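Uncharacterized protein (Xanthomonas campestris pv. campestris, PDB 3HIU) is of unknown function but folds as a ferritin-like four-helix bundle and pairs with a second copy of itself in a two-chain assembly. Local coordinates at residues K19-M24 against Y101-L106; G55-L60 against G65-A70. All blocks are in the same frame, centred on the assembly; numbering follows the deposited sequence.

Overall arrangement
The modelled chain is a bundle of four long helices without strands, as expected of the ferritin clan. Interaction 1 lies near the centre of the chain and joins helices 2-28 and 94-120 within the bundle. Interaction 2, about 16 Å from that centre, lays the start of the connection from helix 36-62 to helix 94-120 back on the end of helix 36-62. Residues 74-88 of that connection are not modelled. The centres of the two contacts are about 17 Å apart and their nearest atoms about 6 Å, so they do not touch. Along the chain the order is 19-24, 55-60, 65-70, 101-106: the local turn-back of interaction 2 falls between the partners of interaction 1.

Interaction 1 of 2, residues K19-M24 against Y101-L106; sequences KEAETM and YAFEHL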
loop_
_atom_site.group_PDB
_atom_site.type_symbol
_atom_site.label_atom_id
_atom_site.label_comp_id
_atom_site.label_asym_id
_atom_site.label_seq_id
_atom_site.Cartn_x
_atom_site.Cartn_y
_atom_site.Cartn_z
ATOM N N LYS B 19 0.425 -15.547 0.656
ATOM C CA LYS B 19 -0.697 -16.372 1.093
ATOM C C LYS B 19 -1.850 -15.477 1.561
ATOM O O LYS B 19 -3.022 -15.792 1.341
ATOM C CB LYS B 19 -0.265 -17.334 2.206
ATOM C CG LYS B 19 0.903 -18.258 1.830
ATOM C CD LYS B 19 0.450 -19.381 0.907
ATOM C CE LYS B 19 1.579 -19.876 0.018
ATOM N NZ LYS B 19 1.071 -20.790 -1.051
ATOM N N GLU B 20 -1.506 -14.357 2.197
ATOM C CA GLU B 20 -2.486 -13.355 2.605
ATOM C C GLU B 20 -3.048 -12.635 1.382
ATOM O O GLU B 20 -4.237 -12.308 1.321
ATOM C CB GLU B 20 -1.846 -12.344 3.560
ATOM C CG GLU B 20 -2.683 -11.094 3.799
ATOM C CD GLU B 20 -1.908 -9.981 4.489
ATOM O OE1 GLU B 20 -0.654 -9.990 4.433
ATOM O OE2 GLU B 20 -2.559 -9.091 5.083
ATOM N N ALA B 21 -2.181 -12.381 0.409
ATOM C CA ALA B 21 -2.618 -11.774 -0.834
ATOM C C ALA B 21 -3.595 -12.718 -1.523
ATOM O O ALA B 21 -4.681 -12.305 -1.939
ATOM C CB ALA B 21 -1.417 -11.468 -1.746
ATOM N N GLU B 22 -3.214 -13.994 -1.618
ATOM C CA GLU B 22 -4.026 -14.992 -2.320
ATOM C C GLU B 22 -5.422 -15.156 -1.723
ATOM O O GLU B 22 -6.398 -15.371 -2.451
ATOM C CB GLU B 22 -3.310 -16.342 -2.374
ATOM C CG GLU B 22 -4.222 -17.487 -2.777
ATOM C CD GLU B 22 -3.549 -18.841 -2.656
ATOM O OE1 GLU B 22 -2.314 -18.912 -2.852
ATOM O OE2 GLU B 22 -4.260 -19.831 -2.366
ATOM N N THR B 23 -5.522 -15.042 -0.403
ATOM C CA THR B 23 -6.823 -15.120 0.252
ATOM C C THR B 23 -7.611 -13.806 0.172
ATOM O O THR B 23 -8.840 -13.823 0.052
ATOM C CB THR B 23 -6.694 -15.583 1.709
ATOM O OG1 THR B 23 -6.339 -16.971 1.728
ATOM C CG2 THR B 23 -8.016 -15.391 2.450
HETATM N N MSE B 24 -6.903 -12.677 0.228
HETATM C CA MSE B 24 -7.527 -11.358 0.117
HETATM C C MSE B 24 -8.090 -11.117 -1.285
HETATM O O MSE B 24 -9.095 -10.425 -1.458
HETATM C CB MSE B 24 -6.525 -10.259 0.480
HETATM C CG MSE B 24 -7.140 -8.862 0.625
HETATM SE SE MSE B 24 -5.787 -7.475 0.887
HETATM C CE MSE B 24 -4.535 -8.532 1.974
ATOM N N TYR B 101 -4.746 -2.027 -4.184
ATOM C CA TYR B 101 -3.661 -1.234 -4.748
ATOM C C TYR B 101 -2.517 -1.015 -3.737
ATOM O O TYR B 101 -1.341 -1.110 -4.101
ATOM C CB TYR B 101 -4.239 0.095 -5.249
ATOM C CG TYR B 101 -3.236 1.090 -5.786
ATOM C CD1 TYR B 101 -2.747 0.989 -7.094
ATOM C CD2 TYR B 101 -2.800 2.155 -4.998
ATOM C CE1 TYR B 101 -1.840 1.916 -7.591
ATOM C CE2 TYR B 101 -1.894 3.083 -5.485
ATOM C CZ TYR B 101 -1.414 2.962 -6.779
ATOM O OH TYR B 101 -0.509 3.890 -7.254
ATOM N N ALA B 102 -2.872 -0.745 -2.477
ATOM C CA ALA B 102 -1.900 -0.527 -1.401
ATOM C C ALA B 102 -1.111 -1.787 -1.064
ATOM O O ALA B 102 0.087 -1.718 -0.826
ATOM C CB ALA B 102 -2.588 0.008 -0.153
ATOM N N PHE B 103 -1.784 -2.937 -1.034
ATOM C CA PHE B 103 -1.084 -4.192 -0.792
ATOM C C PHE B 103 -0.136 -4.514 -1.942
ATOM O O PHE B 103 0.961 -5.015 -1.714
ATOM C CB PHE B 103 -2.058 -5.352 -0.554
ATOM C CG PHE B 103 -1.432 -6.551 0.146
ATOM C CD1 PHE B 103 -0.984 -7.652 -0.582
ATOM C CD2 PHE B 103 -1.294 -6.577 1.539
ATOM C CE1 PHE B 103 -0.410 -8.754 0.064
ATOM C CE2 PHE B 103 -0.729 -7.676 2.190
ATOM C CZ PHE B 103 -0.288 -8.762 1.450
ATOM N N GLU B 104 -0.553 -4.220 -3.174
ATOM C CA GLU B 104 0.289 -4.456 -4.354
ATOM C C GLU B 104 1.523 -3.557 -4.306
ATOM O O GLU B 104 2.523 -3.813 -4.984
ATOM C CB GLU B 104 -0.481 -4.206 -5.657
ATOM C CG GLU B 104 -1.620 -5.192 -5.954
ATOM C CD GLU B 104 -1.136 -6.620 -6.175
ATOM O OE1 GLU B 104 0.087 -6.861 -6.140
ATOM O OE2 GLU B 104 -1.988 -7.507 -6.384
ATOM N N HIS B 105 1.445 -2.491 -3.513
ATOM C CA HIS B 105 2.618 -1.657 -3.290
ATOM C C HIS B 105 3.438 -2.106 -2.073
ATOM O O HIS B 105 4.659 -1.982 -2.059
ATOM C CB HIS B 105 2.234 -0.175 -3.250
ATOM C CG HIS B 105 2.193 0.452 -4.608
ATOM N ND1 HIS B 105 1.036 0.541 -5.361
ATOM C CD2 HIS B 105 3.178 0.987 -5.375
ATOM C CE1 HIS B 105 1.310 1.115 -6.519
ATOM N NE2 HIS B 105 2.597 1.397 -6.551
ATOM N N LEU B 106 2.766 -2.651 -1.064
ATOM C CA LEU B 106 3.469 -3.356 -0.012
ATOM C C LEU B 106 4.335 -4.410 -0.671
ATOM O O LEU B 106 5.520 -4.517 -0.396
ATOM C CB LEU B 106 2.477 -4.027 0.942
ATOM C CG LEU B 106 3.086 -4.636 2.208
ATOM C CD1 LEU B 106 4.003 -3.632 2.880
ATOM C CD2 LEU B 106 1.992 -5.095 3.175
#
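A carboxylate oxygen, Glu20 OE1, lies at the edge of the Phe103 ring, near its plane, 3.2 Å from Phe103 CE2 and equally near CZ. OE1 thus meets the aromatic C-H rim; the carboxylate and ring planes, 75° apart, are far from parallel, and the two groups do not stack. Glu20 is exposed and poorly ordered, which makes this approach tentative in detail. One face of the same ring receives the methyl of Met24, present as selenomethionine: CE stands 4.0 Å from the Phe103 centroid and 17° off the ring normal, a CH-pi contact. The bend at chi3 (-36°) turns CE onto the ring, while SE stays more oblique, at 4.9 Å from the Phe103 centroid, in a Met-aromatic contact. Ala21 CB meets Phe103 CE1 at 3.4 Å, and the buried methyl is also about 4 Å from the bound sodium ion, whose site includes Thr49 and Gln52.

Phe103 thus spans the gap between helices 2-28 and 94-120, whose segment axes come within 11.5 Å and run nearly antiparallel. Away from this contact, His105 stacks on His105 of the second subunit. No hydrogen bond joins the two segments; cohesion rests on dispersion around one ring, probably with a modest electrostatic gain where the acid faces the positively polarised ring hydrogens.

Interaction 2 of 2, residues G55-L60 against G65-A70; sequences GVQRCL and GSIPTA
Leu60 faces the chain that leaves its own helix: CB meets Gly65 and Ile67, while CG and both methyls close on Ser66 O and CD1 also reaches Pro68. Its CB lies 3.5 Å from Gly65 O and 3.8 Å from Ile67 CD1. CG is placed anti to the carbonyl carbon (chi1 -85°), directing the fork at the backbone of Ser66, with CG 3.8 Å from Ser66 O. Both methyls face that oxygen, which sits in front of the fork, CD1 and CD2 each 3.5 Å from Ser66 O. Leu60 CD1 also meets Pro68 CD tip to tip at 3.7 Å. One turn earlier, Gln57 extends from the helix and crosses Ile67 at about a right angle, its CD 3.9 Å from Ile67 CG1; its amide NE2 is engaged by Glu61 OE2. No hydrogen bond joins the two segments; they meet through apolar contacts and carbon atoms packed on the carbonyls of Gly65 and Ser66.

Gln12 of helix 2-28 donates to Ser66 O and Tyr15 touches Ile67, so the loop lies against helix 2-28 as well as on Leu60 and Gln57 of helix 36-62. Separately, Cys59 seats helix 36-62 against Leu11 of helix 2-28 and Val126 and Ile129 of helix 124-159.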
loop_
_atom_site.group_PDB
_atom_site.type_symbol
_atom_site.label_atom_id
_atom_site.label_comp_id
_atom_site.label_asym_id
_atom_site.label_seq_id
_atom_site.Cartn_x
_atom_site.Cartn_y
_atom_site.Cartn_z
ATOM N N GLY B 55 7.118 -20.131 -6.028
ATOM C CA GLY B 55 8.439 -19.740 -6.482
ATOM C C GLY B 55 9.275 -19.330 -5.288
ATOM O O GLY B 55 10.457 -19.653 -5.189
ATOM N N VAL B 56 8.650 -18.611 -4.369
ATOM C CA VAL B 56 9.322 -18.222 -3.158
ATOM C C VAL B 56 9.756 -19.478 -2.411
ATOM O O VAL B 56 10.874 -19.551 -1.888
ATOM C CB VAL B 56 8.405 -17.354 -2.269
ATOM C CG1 VAL B 56 9.093 -17.026 -0.971
ATOM C CG2 VAL B 56 8.033 -16.082 -2.980
ATOM N N GLN B 57 8.886 -20.484 -2.374
ATOM C CA GLN B 57 9.162 -21.680 -1.568
ATOM C C GLN B 57 10.317 -22.480 -2.136
ATOM O O GLN B 57 11.104 -23.058 -1.386
ATOM C CB GLN B 57 7.944 -22.589 -1.450
ATOM C CG GLN B 57 8.326 -24.035 -1.208
ATOM C CD GLN B 57 7.214 -24.845 -0.593
ATOM O OE1 GLN B 57 6.102 -24.354 -0.405
ATOM N NE2 GLN B 57 7.509 -26.098 -0.268
ATOM N N ARG B 58 10.405 -22.526 -3.461
ATOM C CA ARG B 58 11.567 -23.105 -4.106
ATOM C C ARG B 58 12.839 -22.393 -3.643
ATOM O O ARG B 58 13.905 -23.012 -3.514
ATOM C CB ARG B 58 11.428 -23.029 -5.619
ATOM C CG ARG B 58 10.301 -23.884 -6.155
ATOM C CD ARG B 58 10.609 -24.379 -7.564
ATOM N NE ARG B 58 11.261 -23.346 -8.367
ATOM C CZ ARG B 58 10.640 -22.567 -9.251
ATOM N NH1 ARG B 58 11.325 -21.654 -9.929
ATOM N NH2 ARG B 58 9.335 -22.703 -9.462
ATOM N N CYS B 59 12.714 -21.094 -3.380
ATOM C CA CYS B 59 13.835 -20.294 -2.895
ATOM C C CYS B 59 14.133 -20.557 -1.420
ATOM O O CYS B 59 15.274 -20.444 -0.975
ATOM C CB CYS B 59 13.569 -18.803 -3.122
ATOM S SG CYS B 59 13.675 -18.264 -4.847
ATOM N N LEU B 60 13.105 -20.912 -0.660
ATOM C CA LEU B 60 13.296 -21.252 0.747
ATOM C C LEU B 60 13.840 -22.677 0.892
ATOM O O LEU B 60 14.628 -22.967 1.795
ATOM C CB LEU B 60 11.989 -21.081 1.536
ATOM C CG LEU B 60 11.660 -19.674 2.057
ATOM C CD1 LEU B 60 10.197 -19.574 2.507
ATOM C CD2 LEU B 60 12.617 -19.270 3.186
ATOM N N GLY B 65 16.164 -22.481 4.362
ATOM C CA GLY B 65 15.192 -21.787 5.181
ATOM C C GLY B 65 13.849 -22.490 5.120
ATOM O O GLY B 65 13.418 -22.951 4.062
ATOM N N SER B 66 13.180 -22.578 6.260
ATOM C CA SER B 66 11.911 -23.291 6.328
ATOM C C SER B 66 10.752 -22.495 5.726
ATOM O O SER B 66 10.880 -21.306 5.417
ATOM C CB SER B 66 11.597 -23.735 7.766
ATOM O OG SER B 66 11.696 -22.664 8.690
ATOM N N ILE B 67 9.622 -23.173 5.565
ATOM C CA ILE B 67 8.470 -22.608 4.886
ATOM C C ILE B 67 7.360 -22.298 5.883
ATOM O O ILE B 67 6.735 -23.207 6.422
ATOM C CB ILE B 67 7.947 -23.567 3.812
ATOM C CG1 ILE B 67 8.933 -23.648 2.644
ATOM C CG2 ILE B 67 6.588 -23.108 3.309
ATOM C CD1 ILE B 67 10.325 -24.120 3.009
ATOM N N PRO B 68 7.112 -20.998 6.122
ATOM C CA PRO B 68 6.188 -20.424 7.116
ATOM C C PRO B 68 4.876 -21.202 7.385
ATOM O O PRO B 68 4.309 -21.832 6.487
ATOM C CB PRO B 68 5.898 -19.034 6.537
ATOM C CG PRO B 68 7.185 -18.659 5.846
ATOM C CD PRO B 68 7.783 -19.949 5.327
ATOM N N THR B 69 4.403 -21.136 8.631
ATOM C CA THR B 69 3.216 -21.874 9.064
ATOM C C THR B 69 1.952 -21.018 8.994
ATOM O O THR B 69 1.879 -19.943 9.592
ATOM C CB THR B 69 3.381 -22.400 10.500
ATOM O OG1 THR B 69 2.590 -21.616 11.401
ATOM C CG2 THR B 69 4.843 -22.343 10.919
ATOM N N ALA B 70 0.955 -21.520 8.269
ATOM C CA ALA B 70 -0.265 -20.771 7.969
ATOM C C ALA B 70 -0.953 -20.148 9.187
ATOM O O ALA B 70 -1.020 -20.749 10.260
ATOM C CB ALA B 70 -1.246 -21.651 7.198
#